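PDB 3UAO: putative isochorismatase from Bordetella bronchiseptica, which catalyses the hydrolysis of maleamate to maleate and ammonia, a step in the degradation of nicotinate (vitamin B3). Local coordinates for residues G102-F105 and S106-V109; P187-S191 and D192-D196. One frame throughout, in Å; residues are numbered along the deposited sequence.

Overall arrangement
Both contacts are local: each lies within one continuous stretch of chain, and each is mostly buried, though for different reasons. Contact 2 (187-191 with 192-196) sits in the core, its centre about 7 Å from that of the chain, on strand 186-195 of the parallel sheet. Contact 1 (102-105 with 106-109) lies about 20 Å from the chain centre, on the short helix 105-108, where neighbouring subunits cover it. Contact 1 is dominated by hydrogen bonds that start a helix, contact 2 by the bond that closes a beta turn and by apolar side chains. Their centres are about 25 Å apart; several residues of contact 1 meet the second subunit, contact 2 its segment ends.

Contact 1 (G102-F105 and S106-V109)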
# COMPACT_ATOMS: atom_id res chain seq x y z
N GLY A 102 15.38 1.71 11.46
CA GLY A 102 16.45 0.95 10.78
C GLY A 102 15.83 -0.32 10.21
O GLY A 102 15.03 -0.97 10.89
N ASN A 103 16.15 -0.68 8.97
CA ASN A 103 15.33 -1.67 8.27
C ASN A 103 16.18 -2.67 7.47
O ASN A 103 17.34 -2.86 7.79
CB ASN A 103 14.22 -0.98 7.46
CG ASN A 103 14.75 -0.13 6.34
OD1 ASN A 103 15.97 -0.13 6.07
ND2 ASN A 103 13.85 0.62 5.67
N ILE A 104 15.59 -3.35 6.48
CA ILE A 104 16.34 -4.36 5.73
C ILE A 104 17.27 -3.63 4.76
O ILE A 104 18.47 -3.89 4.73
CB ILE A 104 15.39 -5.31 5.03
CG1 ILE A 104 14.39 -5.87 6.04
CG2 ILE A 104 16.12 -6.48 4.39
CD1 ILE A 104 15.06 -6.49 7.25
N PHE A 105 16.74 -2.66 4.02
CA PHE A 105 17.55 -1.82 3.14
C PHE A 105 18.83 -1.30 3.79
O PHE A 105 19.89 -1.26 3.12
CB PHE A 105 16.71 -0.61 2.74
CG PHE A 105 17.30 0.25 1.65
CD1 PHE A 105 18.08 -0.28 0.64
CD2 PHE A 105 16.99 1.59 1.61
CE1 PHE A 105 18.58 0.53 -0.39
CE2 PHE A 105 17.51 2.41 0.60
CZ PHE A 105 18.31 1.88 -0.39
N SER A 106 18.73 -0.82 5.04
CA SER A 106 19.90 -0.25 5.75
C SER A 106 20.83 -1.30 6.40
O SER A 106 21.83 -0.94 7.00
CB SER A 106 19.50 0.80 6.79
OG SER A 106 18.80 0.26 7.90
N ILE A 107 20.50 -2.59 6.29
CA ILE A 107 21.42 -3.68 6.57
C ILE A 107 22.25 -3.93 5.33
O ILE A 107 23.49 -4.01 5.39
CB ILE A 107 20.70 -4.98 6.98
CG1 ILE A 107 20.05 -4.84 8.37
CG2 ILE A 107 21.67 -6.15 6.98
CD1 ILE A 107 19.02 -5.88 8.71
N LYS A 108 21.57 -4.06 4.19
CA LYS A 108 22.26 -4.24 2.90
C LYS A 108 23.18 -3.08 2.57
O LYS A 108 24.28 -3.30 2.11
CB LYS A 108 21.26 -4.36 1.74
CG LYS A 108 20.69 -5.72 1.47
CD LYS A 108 21.74 -6.82 1.33
CE LYS A 108 22.57 -6.70 0.04
NZ LYS A 108 23.41 -7.94 -0.11
N VAL A 109 22.71 -1.86 2.78
CA VAL A 109 23.54 -0.65 2.57
C VAL A 109 23.62 0.22 3.82
O VAL A 109 22.87 1.16 3.95
CB VAL A 109 23.03 0.18 1.39
CG1 VAL A 109 24.10 1.26 0.99
CG2 VAL A 109 22.67 -0.75 0.21
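N103 and S106 exchange two hydrogen bonds, each pairing the backbone N-H of one residue with the side-chain oxygen of the other. S106 N gives its hydrogen to N103 OD1 at 3.0 Å, meeting the amide oxygen nearly end-on, with a C=O...N angle of 165°. In return N103 N donates to S106 OG, also at 3.0 Å, and the N-H...O angle of 165° makes this bond close to straight. Both side chains are folded back over their own backbone: a chi1 of 66° in N103 and a similar torsion in S106 set CG and OG between N and the carbonyl carbon, which lets each side chain reach the other residue's N-H. The N103 amide has further partners, since Y95 OH also bonds to OD1 and ND2 donates to S140 O; together these bonds should fix the rotation of the amide.

The helical bonds begin one residue later. I104 O takes two donors: K108 N at 3.2 Å approaches almost in line with the carbonyl, whereas I107 N at 2.9 Å stands well above the carbonyl plane. F105 O accepts from V109 N at 2.9 Å, next along the helix. Between the two segments apolar contact is slight, with I104 CD1 at 4.3 Å from I107 CD1, and F105 CE1 at the same separation from V109 CG2. The K108 chain bends at chi2 and chi3 and carries NZ to R210 O, A214 O and A37 O of the second subunit, three carbonyl oxygens that grip NZ, probably as an ammonium. G102 O accepts from Q156 NE2 of the third subunit. Reciprocal bonds between N103 and S106 define a capping box, here at the N-terminus of the short helix 105-108, which is set among subunits of the tetramer.

Contact 2 (P187-S191 and D192-D196); sequences PLVLS and DCVGD
L190 O receives the N-H of C193 at 2.8 Å, closing a type I beta turn over S191 and D192. The N-H...O angle is 154°, but the donor stands 57° out of the carbonyl plane, so the bond does not use a lone-pair direction. Beside it, the V194 methyls CG1 and CG2 both lie against L190 O, at 3.5 and 3.6 Å.

The side chains flanking the turn meet through carbon. L190 CB lies 3.4 Å from C193 CB, and C193 SG, turned beside its own backbone N (chi1 -67°), comes to 3.9 Å from L190 CB. V189 and V194 cross at about a right angle, their CG1 methyls 4.0 Å apart. D192, by contrast, sends its carboxylate outside the turn, where OD2 is hydrogen-bonded to H219 ND1. Helix 67-84 packs on L190 through V77 and on C193 through T73 and T74, while helix 199-212 meets V189.

The chain turns a corner here within strand 186-195 of the Rossmann-like fold; the C193 N to L190 O bond, with apolar contacts beside it, probably holds that corner, and the D192 carboxylate links the turn to H219, on helix 219-224.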
# COMPACT_ATOMS: atom_id res chain seq x y z
N PRO A 187 5.09 6.71 -16.56
CA PRO A 187 6.38 7.30 -16.24
C PRO A 187 7.12 7.75 -17.50
O PRO A 187 7.11 7.04 -18.53
CB PRO A 187 7.16 6.16 -15.53
CG PRO A 187 6.16 4.95 -15.43
CD PRO A 187 5.15 5.23 -16.53
N LEU A 188 7.75 8.92 -17.41
CA LEU A 188 8.63 9.45 -18.44
C LEU A 188 10.01 9.61 -17.80
O LEU A 188 10.27 10.59 -17.08
CB LEU A 188 8.11 10.80 -18.94
CG LEU A 188 8.53 11.29 -20.33
CD1 LEU A 188 7.83 12.61 -20.66
CD2 LEU A 188 10.05 11.40 -20.50
N VAL A 189 10.90 8.64 -18.04
CA VAL A 189 12.24 8.69 -17.47
C VAL A 189 13.15 9.61 -18.29
O VAL A 189 13.44 9.36 -19.45
CB VAL A 189 12.83 7.29 -17.32
CG1 VAL A 189 14.23 7.38 -16.69
CG2 VAL A 189 11.89 6.44 -16.45
N LEU A 190 13.57 10.70 -17.68
CA LEU A 190 14.49 11.61 -18.27
C LEU A 190 15.88 10.98 -18.26
O LEU A 190 16.58 11.05 -17.25
CB LEU A 190 14.50 12.90 -17.46
CG LEU A 190 13.43 13.99 -17.56
CD1 LEU A 190 12.47 13.83 -18.79
CD2 LEU A 190 12.69 14.26 -16.20
N SER A 191 16.28 10.37 -19.38
CA SER A 191 17.52 9.61 -19.48
C SER A 191 18.78 10.41 -19.15
O SER A 191 19.78 9.81 -18.78
CB SER A 191 17.70 9.01 -20.88
OG SER A 191 17.67 10.02 -21.89
N ASP A 192 18.72 11.73 -19.35
CA ASP A 192 19.85 12.61 -19.08
C ASP A 192 19.69 13.32 -17.74
O ASP A 192 20.52 14.14 -17.39
CB ASP A 192 20.12 13.59 -20.26
CG ASP A 192 18.97 14.55 -20.56
OD1 ASP A 192 17.79 14.23 -20.26
OD2 ASP A 192 19.23 15.66 -21.11
N CYS A 193 18.64 12.96 -16.99
CA CYS A 193 18.39 13.50 -15.66
C CYS A 193 18.33 12.45 -14.55
O CYS A 193 17.92 12.74 -13.39
CB CYS A 193 17.07 14.26 -15.67
SG CYS A 193 17.08 15.73 -16.66
N VAL A 194 18.74 11.24 -14.87
CA VAL A 194 18.88 10.21 -13.86
C VAL A 194 20.35 9.87 -13.87
O VAL A 194 20.94 9.80 -14.92
CB VAL A 194 17.91 9.00 -14.15
CG1 VAL A 194 16.40 9.48 -14.09
CG2 VAL A 194 18.16 8.38 -15.45
N GLY A 195 20.98 9.72 -12.71
CA GLY A 195 22.39 9.34 -12.71
C GLY A 195 22.70 8.19 -11.80
O GLY A 195 21.94 7.88 -10.89
N ASP A 196 23.79 7.51 -12.06
CA ASP A 196 24.19 6.43 -11.17
C ASP A 196 25.66 6.60 -10.83
O ASP A 196 26.38 7.35 -11.49
CB ASP A 196 23.94 5.08 -11.85
CG ASP A 196 23.70 3.97 -10.87
OD1 ASP A 196 22.84 3.10 -11.11
OD2 ASP A 196 24.38 3.98 -9.83